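Local coordinates for response regulator receiver protein (Desulfuromonas acetoxidans, PDB 2ZAY) that probably relays signals in a two-component pathway through a CheY-like receiver domain, the portion of a longer protein held in this chain, at residues Ala23-Leu28 / Ile35-Asn40; Ser29-Asp34 / Arg117-Ile122; Gly90-Lys95 / Ile106-Lys111. All blocks are in the same frame, centred on the assembly; numbering follows the deposited sequence.

All three contacts lie within one receiver domain, built on a five-stranded parallel sheet with strand order 2-1-3-4-5. Contacts 1 and 2 have centres about 10 Å apart and share helix 22-31 and strand 33-38; their segments alternate along the chain, and Leu-28 of contact 1 packs on Leu-118, Ser-119 and Ile-122 of contact 2. Contact 3 belongs to the other outer strand, 107-110, with its centre about 18 Å from that of contact 1 and 19 Å from that of contact 2, and is nested within the loop that contact 2 closes. Helix 115-129 joins contacts 2 and 3: Arg-121 salt-bridges Asp-107 and, with Leu-118, packs on Ile-109, so one helix touches both outer strands.

Contact 1 (Ala23-Leu28 / Ile35-Asn40)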
loop_
_atom_site.group_PDB
_atom_site.type_symbol
_atom_site.label_atom_id
_atom_site.label_comp_id
_atom_site.label_asym_id
_atom_site.label_seq_id
_atom_site.Cartn_x
_atom_site.Cartn_y
_atom_site.Cartn_z
ATOM N N ALA A 23 10.428 1.018 11.536
ATOM C CA ALA A 23 11.568 1.833 11.130
ATOM C C ALA A 23 11.253 2.666 9.895
ATOM O O ALA A 23 11.457 3.877 9.886
ATOM C CB ALA A 23 12.773 0.937 10.858
ATOM N N SER A 24 10.755 2.005 8.855
ATOM C CA SER A 24 10.409 2.673 7.602
ATOM C C SER A 24 9.274 3.673 7.779
ATOM O O SER A 24 9.312 4.773 7.231
ATOM C CB SER A 24 10.012 1.635 6.551
ATOM O OG SER A 24 11.081 0.738 6.308
ATOM N N ILE A 25 8.263 3.282 8.542
ATOM C CA ILE A 25 7.116 4.142 8.793
ATOM C C ILE A 25 7.529 5.445 9.481
ATOM O O ILE A 25 7.049 6.522 9.128
ATOM C CB ILE A 25 6.069 3.406 9.658
ATOM C CG1 ILE A 25 5.501 2.222 8.866
ATOM C CG2 ILE A 25 4.961 4.365 10.085
ATOM C CD1 ILE A 25 4.572 1.332 9.661
ATOM N N SER A 26 8.426 5.345 10.456
ATOM C CA SER A 26 8.890 6.528 11.176
ATOM C C SER A 26 9.582 7.502 10.232
ATOM O O SER A 26 9.401 8.713 10.342
ATOM C CB SER A 26 9.854 6.126 12.297
ATOM O OG SER A 26 9.193 5.342 13.279
ATOM N N ALA A 27 10.365 6.969 9.300
ATOM C CA ALA A 27 11.092 7.797 8.342
ATOM C C ALA A 27 10.159 8.555 7.402
ATOM O O ALA A 27 10.474 9.663 6.967
ATOM C CB ALA A 27 12.060 6.928 7.530
ATOM N N LEU A 28 9.015 7.953 7.085
ATOM C CA LEU A 28 8.041 8.578 6.193
ATOM C C LEU A 28 7.311 9.728 6.872
ATOM O O LEU A 28 6.984 10.730 6.237
ATOM C CB LEU A 28 7.020 7.543 5.712
ATOM C CG LEU A 28 7.527 6.499 4.715
ATOM C CD1 LEU A 28 6.403 5.524 4.383
ATOM C CD2 LEU A 28 8.017 7.192 3.445
ATOM N N ILE A 35 0.742 8.725 8.042
ATOM C CA ILE A 35 0.549 7.283 7.927
ATOM C C ILE A 35 -0.603 6.680 8.729
ATOM O O ILE A 35 -0.681 6.810 9.952
ATOM C CB ILE A 35 1.836 6.521 8.304
ATOM C CG1 ILE A 35 3.012 7.033 7.473
ATOM C CG2 ILE A 35 1.640 5.031 8.088
ATOM C CD1 ILE A 35 2.842 6.860 5.972
ATOM N N ILE A 36 -1.494 6.010 8.010
ATOM C CA ILE A 36 -2.642 5.345 8.599
ATOM C C ILE A 36 -2.267 3.868 8.550
ATOM O O ILE A 36 -2.079 3.310 7.469
ATOM C CB ILE A 36 -3.915 5.617 7.753
ATOM C CG1 ILE A 36 -4.227 7.122 7.774
ATOM C CG2 ILE A 36 -5.091 4.802 8.285
ATOM C CD1 ILE A 36 -5.284 7.553 6.769
ATOM N N GLN A 37 -2.146 3.238 9.716
ATOM C CA GLN A 37 -1.737 1.833 9.785
ATOM C C GLN A 37 -2.842 0.823 10.057
ATOM O O GLN A 37 -3.563 0.941 11.041
ATOM C CB GLN A 37 -0.667 1.654 10.861
ATOM C CG GLN A 37 0.553 2.527 10.697
ATOM C CD GLN A 37 1.612 2.215 11.734
ATOM O OE1 GLN A 37 2.036 1.070 11.873
ATOM N NE2 GLN A 37 2.047 3.235 12.467
ATOM N N CYS A 38 -2.947 -0.184 9.191
ATOM C CA CYS A 38 -3.936 -1.245 9.342
ATOM C C CYS A 38 -3.217 -2.595 9.392
ATOM O O CYS A 38 -2.303 -2.858 8.602
ATOM C CB CYS A 38 -4.929 -1.217 8.182
ATOM S SG CYS A 38 -5.949 0.280 8.153
ATOM N N GLY A 39 -3.639 -3.447 10.325
ATOM C CA GLY A 39 -3.016 -4.748 10.485
ATOM C C GLY A 39 -3.523 -5.848 9.574
ATOM O O GLY A 39 -2.898 -6.905 9.482
ATOM N N ASN A 40 -4.654 -5.620 8.915
ATOM C CA ASN A 40 -5.207 -6.612 8.000
ATOM C C ASN A 40 -6.223 -5.994 7.043
ATOM O O ASN A 40 -6.633 -4.849 7.213
ATOM C CB ASN A 40 -5.847 -7.768 8.775
ATOM C CG ASN A 40 -6.983 -7.316 9.659
ATOM O OD1 ASN A 40 -7.977 -6.769 9.183
ATOM N ND2 ASN A 40 -6.843 -7.546 10.955
#
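The carboxamide of Gln-37 is the flat group here, and Ile-25 lies over one of its faces with two methyls. CD1 stands 3.4 Å from OE1 of Gln-37, while CG2 of the same isoleucine is 3.9 Å from the amide NE2, both carbons well off the amide plane on the same side. The two side chains arrive from opposite directions. Gln-37 reaches the helix because its chain runs extended beyond CG (chi2 -175°). Glutamine suits this exposed border: it lays a flat surface on the isoleucine and keeps its polar atoms near solvent.

Deeper in, the contact is purely apolar. CG2 of Ile-25, anti to its own backbone N (chi1 -65° to CG1), also meets CG2 of Ile-35 at 3.9 Å. The other branch of Ile-35 ends in CD1, which comes across Leu-28 at about a right angle, 4.1 Å from its CD1. A branched isoleucine can thus serve two helix residues one turn apart. Ile-25 and Ile-35 also reach Leu-13 and Ile-11 of strand 9-14. Segments 23-28 and 35-38 run nearly antiparallel (156°); helix 22-31 and strand 33-38, with strand 9-14, form the first beta-alpha-beta crossover of the CheY-like receiver fold.

Contact 2 (Ser29-Asp34 / Arg117-Ile122); sequences SQEGFD and RLSARI
Glu-31 and Ser-119 stand at the nearest backbone approach, their CA atoms 7.7 Å apart, just where helix 22-31 ends in a Schellman motif at Gly-32 (phi 107°) and the chain turns into strand 33-38. Glycine fits that turn because a CB at these angles would be jammed against the carbonyl O of Glu-31.

The carboxylate of Glu-31 reaches back over the gap. CG, set by chi1 (-155°), lies 3.4 Å from Ser-119 OG, and the bend at chi2 (80°) swings the carboxylate so that OE1 meets the same hydroxyl. Ser-119 OG donates to Glu-31 OE1 over 2.9 Å, but the bond is weak. The stronger hold on OE1 is a salt bridge with Lys-123, one turn further along helix 115-129. With a glutamine in place of Glu-31, Lys-123 would probably be left without the negative charge that pairs with it.

Next to this polar pair lies Phe-33. Ser-119 OG also sits at the edge of its ring, near the plane, 4.1 Å from CE2. CZ of the ring meets CG2 of Ile-122 at 3.7 Å, and CE1 is almost as near to that methyl, the two side chains sliding past each other in opposite directions. A small serine leaves room for the ring beside the helix, and a branched isoleucine fills the space at the ring's far end.

Phe-33 also rests on Trp-9 and Ile-11 of strand 9-14, Ile-122 reaches Ile-57 of strand 55-59, and Leu-28 in the seam packs against both, so helix 115-129 lies beside helix 22-31 on one face of the sheet.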
loop_
_atom_site.group_PDB
_atom_site.type_symbol
_atom_site.label_atom_id
_atom_site.label_comp_id
_atom_site.label_asym_id
_atom_site.label_seq_id
_atom_site.Cartn_x
_atom_site.Cartn_y
_atom_site.Cartn_z
ATOM N N SER A 29 7.045 9.575 8.167
ATOM C CA SER A 29 6.356 10.613 8.920
ATOM C C SER A 29 7.207 11.856 8.799
ATOM O O SER A 29 6.717 12.944 8.506
ATOM C CB SER A 29 6.229 10.215 10.394
ATOM O OG SER A 29 5.658 8.923 10.527
ATOM N N GLN A 30 8.501 11.669 9.016
ATOM C CA GLN A 30 9.471 12.746 8.935
ATOM C C GLN A 30 9.431 13.392 7.555
ATOM O O GLN A 30 9.677 14.586 7.408
ATOM C CB GLN A 30 10.866 12.180 9.211
ATOM C CG GLN A 30 11.997 13.176 9.076
ATOM C CD GLN A 30 13.321 12.582 9.512
ATOM O OE1 GLN A 30 13.442 12.060 10.621
ATOM N NE2 GLN A 30 14.323 12.662 8.645
ATOM N N GLU A 31 9.115 12.579 6.552
ATOM C CA GLU A 31 9.034 13.021 5.167
ATOM C C GLU A 31 7.795 13.888 4.950
ATOM O O GLU A 31 7.680 14.576 3.937
ATOM C CB GLU A 31 8.967 11.800 4.247
ATOM C CG GLU A 31 9.466 12.035 2.836
ATOM C CD GLU A 31 10.979 11.991 2.740
ATOM O OE1 GLU A 31 11.507 12.085 1.613
ATOM O OE2 GLU A 31 11.643 11.860 3.790
ATOM N N GLY A 32 6.864 13.844 5.898
ATOM C CA GLY A 32 5.651 14.633 5.778
ATOM C C GLY A 32 4.409 13.821 5.451
ATOM O O GLY A 32 3.346 14.382 5.190
ATOM N N PHE A 33 4.532 12.501 5.458
ATOM C CA PHE A 33 3.394 11.641 5.163
ATOM C C PHE A 33 2.608 11.344 6.436
ATOM O O PHE A 33 3.188 11.127 7.497
ATOM C CB PHE A 33 3.861 10.322 4.530
ATOM C CG PHE A 33 4.531 10.494 3.194
ATOM C CD1 PHE A 33 3.833 11.039 2.118
ATOM C CD2 PHE A 33 5.859 10.121 3.014
ATOM C CE1 PHE A 33 4.450 11.214 0.879
ATOM C CE2 PHE A 33 6.489 10.290 1.781
ATOM C CZ PHE A 33 5.781 10.839 0.708
ATOM N N ASP A 34 1.285 11.359 6.318
ATOM C CA ASP A 34 0.399 11.061 7.437
ATOM C C ASP A 34 0.073 9.577 7.270
ATOM O O ASP A 34 -0.768 9.215 6.447
ATOM C CB ASP A 34 -0.879 11.895 7.330
ATOM C CG ASP A 34 -1.769 11.764 8.551
ATOM O OD1 ASP A 34 -1.509 10.880 9.400
ATOM O OD2 ASP A 34 -2.735 12.547 8.654
ATOM N N ARG A 117 13.973 4.161 -0.538
ATOM C CA ARG A 117 13.354 3.624 -1.745
ATOM C C ARG A 117 11.838 3.798 -1.689
ATOM O O ARG A 117 11.217 4.251 -2.652
ATOM C CB ARG A 117 13.710 2.139 -1.876
ATOM C CG ARG A 117 13.276 1.474 -3.169
ATOM C CD ARG A 117 14.040 0.161 -3.374
ATOM N NE ARG A 117 15.483 0.373 -3.268
ATOM C CZ ARG A 117 16.402 -0.561 -3.495
ATOM N NH1 ARG A 117 16.036 -1.786 -3.845
ATOM N NH2 ARG A 117 17.688 -0.271 -3.371
ATOM N N LEU A 118 11.248 3.449 -0.552
ATOM C CA LEU A 118 9.800 3.559 -0.388
ATOM C C LEU A 118 9.319 5.000 -0.534
ATOM O O LEU A 118 8.328 5.268 -1.208
ATOM C CB LEU A 118 9.384 3.015 0.977
ATOM C CG LEU A 118 7.879 3.027 1.262
ATOM C CD1 LEU A 118 7.135 2.244 0.179
ATOM C CD2 LEU A 118 7.624 2.413 2.630
ATOM N N SER A 119 10.032 5.925 0.100
ATOM C CA SER A 119 9.679 7.336 0.034
ATOM C C SER A 119 9.649 7.837 -1.407
ATOM O O SER A 119 8.679 8.467 -1.831
ATOM C CB SER A 119 10.676 8.167 0.838
ATOM O OG SER A 119 10.395 9.552 0.707
ATOM N N ALA A 120 10.716 7.564 -2.152
ATOM C CA ALA A 120 10.805 7.991 -3.545
ATOM C C ALA A 120 9.707 7.359 -4.412
ATOM O O ALA A 120 9.166 8.008 -5.304
ATOM C CB ALA A 120 12.178 7.635 -4.107
ATOM N N ARG A 121 9.392 6.092 -4.147
ATOM C CA ARG A 121 8.367 5.362 -4.906
ATOM C C ARG A 121 6.984 5.973 -4.683
ATOM O O ARG A 121 6.193 6.109 -5.616
ATOM C CB ARG A 121 8.369 3.885 -4.494
ATOM C CG ARG A 121 9.567 3.093 -5.018
ATOM C CD ARG A 121 9.331 2.665 -6.454
ATOM N NE ARG A 121 10.508 2.076 -7.089
ATOM C CZ ARG A 121 10.529 1.665 -8.352
ATOM N NH1 ARG A 121 9.436 1.779 -9.095
ATOM N NH2 ARG A 121 11.637 1.161 -8.881
ATOM N N ILE A 122 6.701 6.334 -3.438
ATOM C CA ILE A 122 5.437 6.965 -3.078
ATOM C C ILE A 122 5.342 8.314 -3.785
ATOM O O ILE A 122 4.353 8.607 -4.459
ATOM C CB ILE A 122 5.348 7.193 -1.545
ATOM C CG1 ILE A 122 5.246 5.841 -0.833
ATOM C CG2 ILE A 122 4.150 8.086 -1.203
ATOM C CD1 ILE A 122 5.209 5.937 0.686
#

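Contact 3 (Gly90-Lys95 / Ile106-Lys111); sequences GRATAK and IDFIAK
Lys-111 begins alongside Gly-90, where the two CA atoms are 4.8 Å apart, and its methylenes run along the glycine backbone. CB lies 3.9 Å from Gly-90 CA; CG follows at a slightly longer distance from Gly-90 N; CD comes nearest, 3.8 Å from that same N. Glycine presents bare backbone to this aliphatic stretch. Beyond CD the chain bends, chi3 being an unusual 147°, and bends again at chi4; the end turns away from Gly-90, so that NZ forms a salt bridge with Asp-15, just past the end of strand 9-14, across the C-terminal edge of the sheet. A lysine is apt here because its long carbon chain can pack while its ammonium reaches an acid elsewhere.

This is the end of strand 107-110, the fifth strand of the CheY-like fold, where the beta-alpha-beta unit made of strand 85-89, helix 94-103 and strand 107-110 closes. A lysine at this position, near acidic residues, is a hallmark of receiver domains, and the pairing with Asp-15 is consistent with that pattern.

Two residues after Gly-90, Ala-92 takes left-handed backbone angles and turns its CB to the strand. That methyl meets CB of Ala-110 at 3.4 Å, tighter than a usual carbon contact; the closeness suits alanine on both sides, with nothing beyond CB. Phe-108 has CG anti to the backbone N (chi1 179°), which carries its ring to the same loop: Ala-92 CA stands at the ring edge, in plane, 3.6 Å from CZ, and Ala-92 CB is 3.7 Å from CE2. The ring also packs on Leu-100 of helix 94-103, whose N-cap is Thr-93. At the other end of the strand, Phe-108 N donates to Asp-107 OD1 over 2.7 Å, on the anti side of the carboxylate and 23° out of its plane, while OD2 of Asp-107 pairs with Arg-121.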
loop_
_atom_site.group_PDB
_atom_site.type_symbol
_atom_site.label_atom_id
_atom_site.label_comp_id
_atom_site.label_asym_id
_atom_site.label_seq_id
_atom_site.Cartn_x
_atom_site.Cartn_y
_atom_site.Cartn_z
ATOM N N GLY A 90 7.121 -9.971 0.274
ATOM C CA GLY A 90 8.304 -10.626 0.789
ATOM C C GLY A 90 8.730 -11.782 -0.097
ATOM O O GLY A 90 9.716 -12.455 0.194
ATOM N N ARG A 91 7.982 -12.025 -1.171
ATOM C CA ARG A 91 8.309 -13.101 -2.106
ATOM C C ARG A 91 8.941 -12.471 -3.336
ATOM O O ARG A 91 10.082 -12.763 -3.692
ATOM C CB ARG A 91 7.046 -13.876 -2.490
ATOM C CG ARG A 91 6.349 -14.462 -1.287
ATOM C CD ARG A 91 5.209 -15.387 -1.663
ATOM N NE ARG A 91 4.700 -16.065 -0.474
ATOM C CZ ARG A 91 3.785 -17.028 -0.486
ATOM N NH1 ARG A 91 3.264 -17.439 -1.636
ATOM N NH2 ARG A 91 3.400 -17.584 0.656
ATOM N N ALA A 92 8.188 -11.597 -3.985
ATOM C CA ALA A 92 8.688 -10.882 -5.145
ATOM C C ALA A 92 9.298 -11.723 -6.272
ATOM O O ALA A 92 10.388 -11.419 -6.769
ATOM C CB ALA A 92 9.689 -9.829 -4.688
ATOM N N THR A 93 8.609 -12.782 -6.672
ATOM C CA THR A 93 9.082 -13.573 -7.794
ATOM C C THR A 93 8.759 -12.686 -9.000
ATOM O O THR A 93 7.951 -11.757 -8.883
ATOM C CB THR A 93 8.301 -14.887 -7.926
ATOM O OG1 THR A 93 6.895 -14.602 -7.952
ATOM C CG2 THR A 93 8.607 -15.814 -6.748
ATOM N N ALA A 94 9.381 -12.956 -10.144
ATOM C CA ALA A 94 9.120 -12.165 -11.343
ATOM C C ALA A 94 7.663 -12.346 -11.731
ATOM O O ALA A 94 6.995 -11.398 -12.154
ATOM C CB ALA A 94 10.025 -12.614 -12.487
ATOM N N LYS A 95 7.165 -13.572 -11.574
ATOM C CA LYS A 95 5.786 -13.871 -11.916
ATOM C C LYS A 95 4.809 -13.137 -11.007
ATOM O O LYS A 95 3.773 -12.680 -11.468
ATOM C CB LYS A 95 5.525 -15.378 -11.846
ATOM C CG LYS A 95 4.122 -15.767 -12.298
ATOM C CD LYS A 95 3.914 -17.273 -12.262
ATOM C CE LYS A 95 4.767 -17.991 -13.300
ATOM N NZ LYS A 95 4.265 -17.793 -14.690
ATOM N N ILE A 106 -0.354 0.035 -8.876
ATOM C CA ILE A 106 0.434 1.110 -9.477
ATOM C C ILE A 106 1.945 0.898 -9.387
ATOM O O ILE A 106 2.706 1.460 -10.181
ATOM C CB ILE A 106 0.048 2.480 -8.873
ATOM C CG1 ILE A 106 0.353 3.584 -9.885
ATOM C CG2 ILE A 106 0.771 2.698 -7.558
ATOM C CD1 ILE A 106 -0.261 4.913 -9.522
ATOM N N ASP A 107 2.386 0.110 -8.413
ATOM C CA ASP A 107 3.809 -0.201 -8.272
ATOM C C ASP A 107 3.958 -1.472 -7.438
ATOM O O ASP A 107 2.993 -1.945 -6.825
ATOM C CB ASP A 107 4.592 0.951 -7.616
ATOM C CG ASP A 107 6.060 0.994 -8.067
ATOM O OD1 ASP A 107 6.592 -0.053 -8.503
ATOM O OD2 ASP A 107 6.690 2.070 -7.984
ATOM N N PHE A 108 5.166 -2.024 -7.433
ATOM C CA PHE A 108 5.464 -3.246 -6.692
ATOM C C PHE A 108 6.842 -3.090 -6.058
ATOM O O PHE A 108 7.817 -2.777 -6.750
ATOM C CB PHE A 108 5.462 -4.438 -7.648
ATOM C CG PHE A 108 5.795 -5.747 -6.988
ATOM C CD1 PHE A 108 4.788 -6.555 -6.469
ATOM C CD2 PHE A 108 7.118 -6.171 -6.886
ATOM C CE1 PHE A 108 5.092 -7.774 -5.856
ATOM C CE2 PHE A 108 7.440 -7.387 -6.276
ATOM C CZ PHE A 108 6.421 -8.191 -5.761
ATOM N N ILE A 109 6.924 -3.306 -4.750
ATOM C CA ILE A 109 8.187 -3.162 -4.038
ATOM C C ILE A 109 8.502 -4.413 -3.239
ATOM O O ILE A 109 7.696 -4.862 -2.424
ATOM C CB ILE A 109 8.137 -1.968 -3.066
ATOM C CG1 ILE A 109 7.721 -0.701 -3.820
ATOM C CG2 ILE A 109 9.506 -1.771 -2.405
ATOM C CD1 ILE A 109 7.527 0.504 -2.913
ATOM N N ALA A 110 9.683 -4.972 -3.476
ATOM C CA ALA A 110 10.105 -6.173 -2.772
ATOM C C ALA A 110 10.657 -5.868 -1.383
ATOM O O ALA A 110 11.438 -4.930 -1.207
ATOM C CB ALA A 110 11.159 -6.909 -3.593
ATOM N N LYS A 111 10.226 -6.650 -0.398
ATOM C CA LYS A 111 10.721 -6.511 0.966
ATOM C C LYS A 111 12.110 -7.162 0.960
ATOM O O LYS A 111 12.424 -7.947 0.065
ATOM C CB LYS A 111 9.815 -7.264 1.950
ATOM C CG LYS A 111 8.462 -6.621 2.233
ATOM C CD LYS A 111 7.617 -7.546 3.104
ATOM C CE LYS A 111 6.708 -6.785 4.067
ATOM N NZ LYS A 111 5.753 -5.883 3.384
#